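Local coordinates for Plm1 (PDB 4HXY), which probably reduces a beta-keto polyketide intermediate with NADPH, as the ketoreductase domain of the first module of phoslactomycin biosynthesis, at residues W7-L15 with Q167-A178; W125-E133 with E158-G166. All blocks are in the same frame, centred on the assembly; numbering follows the deposited sequence.

Contact 1 and contact 2 share a border, because strands 160-164 and 167-175 follow each other in the chain and pair antiparallel. Their centres lie about 14 Å apart. Among the links between them are two probable hydrogen bonds, Trp169 N to Ala162 O at 2.8 Å and Arg171 NH1 to Gln160 OE1 at 2.9 Å. Contact 2 belongs to the parallel strands of the N-terminal half, probably the structural subdomain known in modular ketoreductases. Contact 1 runs from there toward the catalytic half, where strand 6-14 also pairs with strand 408-412. The side chain of Phe8 is about 13 Å from the bound NADPH; the residues of the NADPH pocket lie between 194 and 370, outside both contacts.

Contact 1. Residues W7-L15 with Q167-A178; sequences WFSETWRQL and QLWARRLVTTPA
Strands 7-14 and 167-175 pair antiparallel, their axes 143° apart, from Phe8 opposite Thr175 to Gln14 opposite Trp169. On the face of Glu10, Trp12 and Gln14, Arg171 reaches across extended. Arg171 NE makes a salt bridge to Glu10 OE1, a nearly straight bond of 2.7 Å on the anti lone pair. This bond lies in the guanidinium plane, but the carboxylate stands almost perpendicular to it. Glu10 OE2 takes Trp12 NE1 at 3.0 Å from above the carboxylate plane. Both carboxylate oxygens are thus held. Arg171 CB sits over the six-membered ring of Trp12, 3.8 Å from its centroid. This two-stranded ribbon probably links the structural and catalytic subdomains, as in other modular ketoreductases, with strand 160-164 beside one end and strand 408-412 beside the other. Gln14 CB lies over the six-membered ring of Trp169, 3.6 Å from its centroid. CG is anti to the backbone N (chi1 -165°), and the extended chain carries the amide along the ring, 18° from parallel. Gln14 NE2 then donates to Gln167 OE1 at 2.7 Å, on a lone pair. On the other face, Thr11 CG2 meets Val174 CG2 at 3.6 Å. Ala178 CB covers the five-membered ring of Trp7, whose indole also packs on helix 388-400.

Contact 2. Residues W125-E133 with E158-G166; sequences WGGLVDLPE and EDQLAVRDG
Strands 125-131 and 160-164 run parallel, with axes 18° apart and 4.5 Å at closest approach. Leu128 and Asp130 each use both N and O in this pairing: Leu128 with Asp159 O and Leu161 N, Asp130 with Leu161 O and Val163 N. Parallel pairing of this kind fits the Rossmann-like half formed by strands 28-32, 59-63, 85-90, 125-131 and 160-164. Helix 137-148 lies between the two strands in the chain. It packs on Leu131, Leu161 and Val163. Here Val163 CG2 touches Leu131 CD2 at 3.6 Å and Val129 CG1 at 4.1 Å. The Leu131 and Val163 side chains lie side by side and point the same way. Pro132 CD adds a contact with Val163 O at 3.5 Å. Near the start of the strands, a water links Trp125 NE1 to Asp159 O.

The charged pair is Asp130 and Arg164. Arg164 bends at chi2 (-69°), which turns its guanidinium back toward Asp130. Arg164 NH2 and NH1 both donate to Asp130 OD2, at 2.8 Å and 3.1 Å, in an end-on salt bridge, with OD2 near the guanidinium plane. The carboxylate is turned 63° from that plane. Arg164 NH1 also donates to Val163 O at 2.9 Å. Arg164 NE makes a second salt bridge, to Asp100, while Asp130 OD1 takes Thr89 OG1 and Ala92 N. With both carboxylate oxygens supplied with donors, Asp130 probably stays ionised although buried; Arg164 would offset part of its charge, since it is shared with Asp100.

Contact 1. Residues W7-L15 with Q167-A178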
# COMPACT_ATOMS: atom_id res chain seq x y z
N TRP A 7 -12.09 5.81 -10.89
CA TRP A 7 -11.06 6.57 -10.18
C TRP A 7 -11.55 6.83 -8.78
O TRP A 7 -12.68 7.31 -8.58
CB TRP A 7 -10.76 7.89 -10.87
CG TRP A 7 -9.96 7.74 -12.09
CD1 TRP A 7 -10.38 7.26 -13.30
CD2 TRP A 7 -8.58 8.08 -12.27
NE1 TRP A 7 -9.34 7.28 -14.22
CE2 TRP A 7 -8.23 7.78 -13.60
CE3 TRP A 7 -7.61 8.62 -11.43
CZ2 TRP A 7 -6.95 8.01 -14.11
CZ3 TRP A 7 -6.34 8.82 -11.93
CH2 TRP A 7 -6.02 8.52 -13.25
N PHE A 8 -10.73 6.47 -7.80
CA PHE A 8 -11.09 6.63 -6.41
C PHE A 8 -9.93 7.18 -5.61
O PHE A 8 -8.79 7.21 -6.08
CB PHE A 8 -11.56 5.28 -5.81
CG PHE A 8 -12.45 4.49 -6.71
CD1 PHE A 8 -11.93 3.57 -7.60
CD2 PHE A 8 -13.82 4.67 -6.67
CE1 PHE A 8 -12.76 2.83 -8.44
CE2 PHE A 8 -14.66 3.95 -7.50
CZ PHE A 8 -14.13 3.03 -8.39
N SER A 9 -10.25 7.64 -4.40
CA SER A 9 -9.26 8.15 -3.47
C SER A 9 -9.69 7.86 -2.03
O SER A 9 -10.86 7.86 -1.73
CB SER A 9 -9.10 9.65 -3.63
OG SER A 9 -8.01 10.12 -2.86
N GLU A 10 -8.71 7.68 -1.16
CA GLU A 10 -8.91 7.76 0.27
C GLU A 10 -9.37 9.17 0.65
O GLU A 10 -8.90 10.17 0.10
CB GLU A 10 -7.60 7.45 0.99
CG GLU A 10 -7.70 7.45 2.49
CD GLU A 10 -6.34 7.46 3.17
OE1 GLU A 10 -5.94 6.41 3.69
OE2 GLU A 10 -5.68 8.53 3.20
N THR A 11 -10.30 9.26 1.60
CA THR A 11 -10.64 10.52 2.23
C THR A 11 -11.01 10.23 3.69
O THR A 11 -11.03 9.07 4.11
CB THR A 11 -11.77 11.27 1.47
OG1 THR A 11 -11.88 12.60 1.98
CG2 THR A 11 -13.10 10.54 1.63
N TRP A 12 -11.26 11.27 4.48
CA TRP A 12 -11.50 11.13 5.91
C TRP A 12 -12.70 11.97 6.31
O TRP A 12 -12.87 13.10 5.81
CB TRP A 12 -10.26 11.52 6.73
CG TRP A 12 -9.12 10.61 6.48
CD1 TRP A 12 -8.25 10.64 5.41
CD2 TRP A 12 -8.72 9.49 7.27
NE1 TRP A 12 -7.35 9.61 5.49
CE2 TRP A 12 -7.61 8.89 6.63
CE3 TRP A 12 -9.17 8.93 8.47
CZ2 TRP A 12 -6.96 7.77 7.14
CZ3 TRP A 12 -8.51 7.83 8.99
CH2 TRP A 12 -7.41 7.26 8.32
N ARG A 13 -13.54 11.37 7.14
CA ARG A 13 -14.75 12.00 7.67
C ARG A 13 -14.53 12.32 9.12
O ARG A 13 -14.21 11.43 9.93
CB ARG A 13 -15.93 11.04 7.53
CG ARG A 13 -17.17 11.35 8.37
CD ARG A 13 -17.86 12.62 7.94
NE ARG A 13 -18.99 12.94 8.81
CZ ARG A 13 -19.73 14.04 8.69
NH1 ARG A 13 -19.46 14.91 7.72
NH2 ARG A 13 -20.74 14.27 9.52
N GLN A 14 -14.71 13.59 9.48
CA GLN A 14 -14.60 13.98 10.88
C GLN A 14 -15.85 13.50 11.61
O GLN A 14 -16.97 13.84 11.21
CB GLN A 14 -14.43 15.49 10.99
CG GLN A 14 -13.95 15.93 12.36
CD GLN A 14 -13.84 17.43 12.50
OE1 GLN A 14 -13.90 18.17 11.52
NE2 GLN A 14 -13.68 17.89 13.74
N LEU A 15 -15.67 12.72 12.68
CA LEU A 15 -16.81 12.19 13.45
C LEU A 15 -17.23 13.24 14.47
O LEU A 15 -16.41 13.99 14.94
CB LEU A 15 -16.45 10.87 14.13
CG LEU A 15 -16.02 9.76 13.16
CD1 LEU A 15 -15.69 8.47 13.89
CD2 LEU A 15 -17.10 9.51 12.12
N GLN A 167 -9.63 15.30 17.77
CA GLN A 167 -10.84 14.90 17.07
C GLN A 167 -10.61 13.56 16.39
O GLN A 167 -9.50 13.28 15.96
CB GLN A 167 -11.21 15.93 16.01
CG GLN A 167 -11.50 17.31 16.56
CD GLN A 167 -12.88 17.37 17.14
OE1 GLN A 167 -13.86 17.46 16.40
NE2 GLN A 167 -12.97 17.29 18.46
N LEU A 168 -11.68 12.78 16.26
CA LEU A 168 -11.66 11.49 15.55
C LEU A 168 -12.07 11.64 14.10
O LEU A 168 -13.11 12.25 13.80
CB LEU A 168 -12.61 10.49 16.20
CG LEU A 168 -12.11 9.41 17.16
CD1 LEU A 168 -13.23 8.38 17.31
CD2 LEU A 168 -10.82 8.73 16.72
N TRP A 169 -11.29 11.01 13.23
CA TRP A 169 -11.56 11.00 11.79
C TRP A 169 -11.63 9.54 11.35
O TRP A 169 -10.87 8.72 11.84
CB TRP A 169 -10.44 11.68 11.02
CG TRP A 169 -10.34 13.16 11.25
CD1 TRP A 169 -9.84 13.78 12.35
CD2 TRP A 169 -10.74 14.20 10.35
NE1 TRP A 169 -9.92 15.15 12.21
CE2 TRP A 169 -10.45 15.43 10.98
CE3 TRP A 169 -11.31 14.20 9.08
CZ2 TRP A 169 -10.74 16.65 10.38
CZ3 TRP A 169 -11.56 15.41 8.46
CH2 TRP A 169 -11.29 16.63 9.13
N ALA A 170 -12.56 9.24 10.44
CA ALA A 170 -12.77 7.88 9.94
C ALA A 170 -12.47 7.79 8.46
O ALA A 170 -12.88 8.67 7.67
CB ALA A 170 -14.20 7.41 10.22
N ARG A 171 -11.79 6.70 8.08
CA ARG A 171 -11.32 6.50 6.69
C ARG A 171 -12.45 6.07 5.77
O ARG A 171 -13.29 5.25 6.15
CB ARG A 171 -10.24 5.43 6.68
CG ARG A 171 -9.46 5.35 5.39
CD ARG A 171 -8.23 4.49 5.55
NE ARG A 171 -7.56 4.27 4.27
CZ ARG A 171 -7.73 3.22 3.47
NH1 ARG A 171 -8.59 2.25 3.80
NH2 ARG A 171 -7.06 3.17 2.33
N ARG A 172 -12.44 6.64 4.57
CA ARG A 172 -13.43 6.33 3.54
C ARG A 172 -12.76 6.20 2.19
O ARG A 172 -11.68 6.78 1.96
CB ARG A 172 -14.43 7.46 3.44
CG ARG A 172 -15.20 7.74 4.72
CD ARG A 172 -16.17 6.64 5.03
NE ARG A 172 -16.97 6.96 6.22
CZ ARG A 172 -16.83 6.41 7.42
NH1 ARG A 172 -15.90 5.49 7.66
NH2 ARG A 172 -17.66 6.77 8.41
N LEU A 173 -13.39 5.45 1.29
CA LEU A 173 -12.96 5.33 -0.10
C LEU A 173 -14.07 5.91 -0.94
O LEU A 173 -15.22 5.49 -0.80
CB LEU A 173 -12.69 3.86 -0.47
CG LEU A 173 -12.07 3.42 -1.80
CD1 LEU A 173 -13.13 3.37 -2.89
CD2 LEU A 173 -10.84 4.31 -2.18
N VAL A 174 -13.75 6.93 -1.72
CA VAL A 174 -14.74 7.63 -2.55
C VAL A 174 -14.26 7.80 -4.00
O VAL A 174 -13.07 7.71 -4.29
CB VAL A 174 -15.07 9.00 -1.98
CG1 VAL A 174 -15.79 8.86 -0.63
CG2 VAL A 174 -13.81 9.89 -1.89
N THR A 175 -15.20 8.06 -4.90
CA THR A 175 -14.84 8.45 -6.25
C THR A 175 -14.10 9.79 -6.28
O THR A 175 -14.28 10.65 -5.41
CB THR A 175 -16.06 8.55 -7.19
OG1 THR A 175 -16.94 9.57 -6.73
CG2 THR A 175 -16.78 7.19 -7.26
N THR A 176 -13.20 9.93 -7.25
CA THR A 176 -12.63 11.24 -7.61
C THR A 176 -12.78 11.46 -9.10
O THR A 176 -13.02 10.52 -9.87
CB THR A 176 -11.11 11.36 -7.36
OG1 THR A 176 -10.41 10.32 -8.08
CG2 THR A 176 -10.79 11.36 -5.91
N PRO A 177 -12.60 12.72 -9.53
CA PRO A 177 -12.55 12.94 -10.97
C PRO A 177 -11.29 12.33 -11.57
O PRO A 177 -10.24 12.29 -10.93
CB PRO A 177 -12.51 14.46 -11.10
CG PRO A 177 -13.08 14.99 -9.85
CD PRO A 177 -12.75 13.98 -8.78
N ALA A 178 -11.39 11.88 -12.81
CA ALA A 178 -10.20 11.42 -13.58
C ALA A 178 -9.51 12.63 -14.20
O ALA A 178 -10.16 13.47 -14.82
CB ALA A 178 -10.61 10.44 -14.65
O HOH W 1 -8.18 9.36 -7.70
O HOH W 2 -4.60 4.49 1.63
O HOH W 3 -14.26 14.00 16.91

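Contact 2. Residues W125-E133 with E158-G166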
# COMPACT_ATOMS: atom_id res chain seq x y z
N TRP A 125 -10.91 -8.86 15.24
CA TRP A 125 -10.22 -7.61 14.95
C TRP A 125 -11.05 -6.42 15.37
O TRP A 125 -12.21 -6.29 15.00
CB TRP A 125 -9.92 -7.54 13.47
CG TRP A 125 -9.11 -6.35 13.06
CD1 TRP A 125 -9.53 -5.30 12.32
CD2 TRP A 125 -7.75 -6.08 13.41
NE1 TRP A 125 -8.51 -4.40 12.14
CE2 TRP A 125 -7.41 -4.85 12.82
CE3 TRP A 125 -6.78 -6.77 14.12
CZ2 TRP A 125 -6.15 -4.30 12.92
CZ3 TRP A 125 -5.53 -6.20 14.26
CH2 TRP A 125 -5.23 -4.98 13.65
N GLY A 126 -10.45 -5.54 16.17
CA GLY A 126 -11.05 -4.32 16.60
C GLY A 126 -10.89 -3.26 15.53
O GLY A 126 -11.86 -2.88 14.85
N GLY A 127 -9.66 -2.82 15.34
CA GLY A 127 -9.39 -1.81 14.35
C GLY A 127 -8.03 -1.16 14.47
O GLY A 127 -7.17 -1.57 15.28
N LEU A 128 -7.86 -0.11 13.66
CA LEU A 128 -6.63 0.68 13.58
C LEU A 128 -6.92 2.10 14.04
O LEU A 128 -7.94 2.68 13.65
CB LEU A 128 -6.13 0.72 12.13
CG LEU A 128 -5.60 -0.61 11.59
CD1 LEU A 128 -5.83 -0.81 10.07
CD2 LEU A 128 -4.12 -0.71 11.95
N VAL A 129 -6.03 2.65 14.87
CA VAL A 129 -6.09 4.05 15.25
C VAL A 129 -4.73 4.71 15.11
O VAL A 129 -3.77 4.28 15.74
CB VAL A 129 -6.59 4.26 16.67
CG1 VAL A 129 -6.86 5.77 16.90
CG2 VAL A 129 -7.85 3.43 16.95
N ASP A 130 -4.66 5.76 14.30
CA ASP A 130 -3.42 6.50 14.10
C ASP A 130 -3.43 7.74 15.02
O ASP A 130 -4.34 8.56 14.96
CB ASP A 130 -3.22 6.90 12.65
CG ASP A 130 -1.84 7.49 12.40
OD1 ASP A 130 -0.83 6.71 12.39
OD2 ASP A 130 -1.77 8.71 12.22
N LEU A 131 -2.42 7.85 15.87
CA LEU A 131 -2.37 8.91 16.87
C LEU A 131 -1.22 9.85 16.54
O LEU A 131 -0.29 9.49 15.84
CB LEU A 131 -2.10 8.31 18.26
CG LEU A 131 -3.09 7.25 18.74
CD1 LEU A 131 -2.64 6.74 20.09
CD2 LEU A 131 -4.50 7.79 18.82
N PRO A 132 -1.29 11.08 17.04
CA PRO A 132 -0.12 11.94 16.95
C PRO A 132 1.05 11.32 17.69
O PRO A 132 0.86 10.49 18.58
CB PRO A 132 -0.55 13.20 17.69
CG PRO A 132 -2.02 13.16 17.76
CD PRO A 132 -2.38 11.71 17.80
N GLU A 133 2.26 11.72 17.29
CA GLU A 133 3.48 11.27 17.94
C GLU A 133 3.47 11.61 19.43
O GLU A 133 3.68 10.74 20.28
CB GLU A 133 4.69 11.92 17.26
CG GLU A 133 5.10 11.33 15.93
CD GLU A 133 6.19 10.27 16.06
OE1 GLU A 133 7.37 10.61 15.81
OE2 GLU A 133 5.88 9.12 16.42
N GLU A 158 -16.78 1.91 13.64
CA GLU A 158 -15.64 2.41 12.89
C GLU A 158 -14.41 1.60 13.28
O GLU A 158 -14.24 1.26 14.46
CB GLU A 158 -15.44 3.90 13.17
CG GLU A 158 -16.65 4.80 12.77
CD GLU A 158 -16.90 4.85 11.27
OE1 GLU A 158 -16.00 4.48 10.48
OE2 GLU A 158 -18.00 5.30 10.88
N ASP A 159 -13.57 1.25 12.30
CA ASP A 159 -12.36 0.45 12.56
C ASP A 159 -11.10 0.97 11.86
O ASP A 159 -10.05 0.33 11.94
CB ASP A 159 -12.62 -1.01 12.17
CG ASP A 159 -12.92 -1.19 10.67
OD1 ASP A 159 -13.03 -0.18 9.93
OD2 ASP A 159 -13.02 -2.37 10.25
N GLN A 160 -11.20 2.11 11.19
CA GLN A 160 -10.05 2.77 10.56
C GLN A 160 -10.11 4.25 10.93
O GLN A 160 -10.77 5.06 10.26
CB GLN A 160 -10.02 2.55 9.05
CG GLN A 160 -9.81 1.07 8.71
CD GLN A 160 -9.71 0.77 7.23
OE1 GLN A 160 -9.01 1.46 6.50
NE2 GLN A 160 -10.35 -0.31 6.80
N LEU A 161 -9.41 4.58 12.00
CA LEU A 161 -9.56 5.88 12.66
C LEU A 161 -8.24 6.61 12.79
O LEU A 161 -7.16 6.00 12.88
CB LEU A 161 -10.17 5.67 14.06
CG LEU A 161 -11.58 5.10 14.10
CD1 LEU A 161 -11.90 4.60 15.47
CD2 LEU A 161 -12.60 6.16 13.62
N ALA A 162 -8.34 7.93 12.89
CA ALA A 162 -7.20 8.77 13.16
C ALA A 162 -7.60 9.85 14.15
O ALA A 162 -8.70 10.39 14.08
CB ALA A 162 -6.64 9.38 11.87
N VAL A 163 -6.69 10.16 15.06
CA VAL A 163 -6.86 11.28 15.99
C VAL A 163 -5.99 12.45 15.54
O VAL A 163 -4.79 12.30 15.29
CB VAL A 163 -6.53 10.89 17.46
CG1 VAL A 163 -6.75 12.10 18.36
CG2 VAL A 163 -7.41 9.73 17.90
N ARG A 164 -6.63 13.61 15.35
CA ARG A 164 -5.93 14.84 14.96
C ARG A 164 -6.53 15.98 15.76
O ARG A 164 -7.75 16.17 15.75
CB ARG A 164 -6.08 15.12 13.46
CG ARG A 164 -5.47 14.04 12.52
CD ARG A 164 -3.95 14.02 12.58
NE ARG A 164 -3.35 13.10 11.61
CZ ARG A 164 -3.05 11.82 11.85
NH1 ARG A 164 -3.30 11.26 13.03
NH2 ARG A 164 -2.50 11.11 10.89
N ASP A 165 -5.67 16.69 16.49
CA ASP A 165 -6.09 17.79 17.38
C ASP A 165 -7.25 17.38 18.28
O ASP A 165 -8.23 18.12 18.47
CB ASP A 165 -6.42 19.06 16.57
CG ASP A 165 -6.31 20.35 17.41
OD1 ASP A 165 -5.77 20.31 18.54
OD2 ASP A 165 -6.76 21.41 16.92
N GLY A 166 -7.17 16.18 18.83
CA GLY A 166 -8.21 15.68 19.73
C GLY A 166 -9.53 15.25 19.10
O GLY A 166 -10.45 14.89 19.81
O HOH W 4 -9.08 -2.03 10.60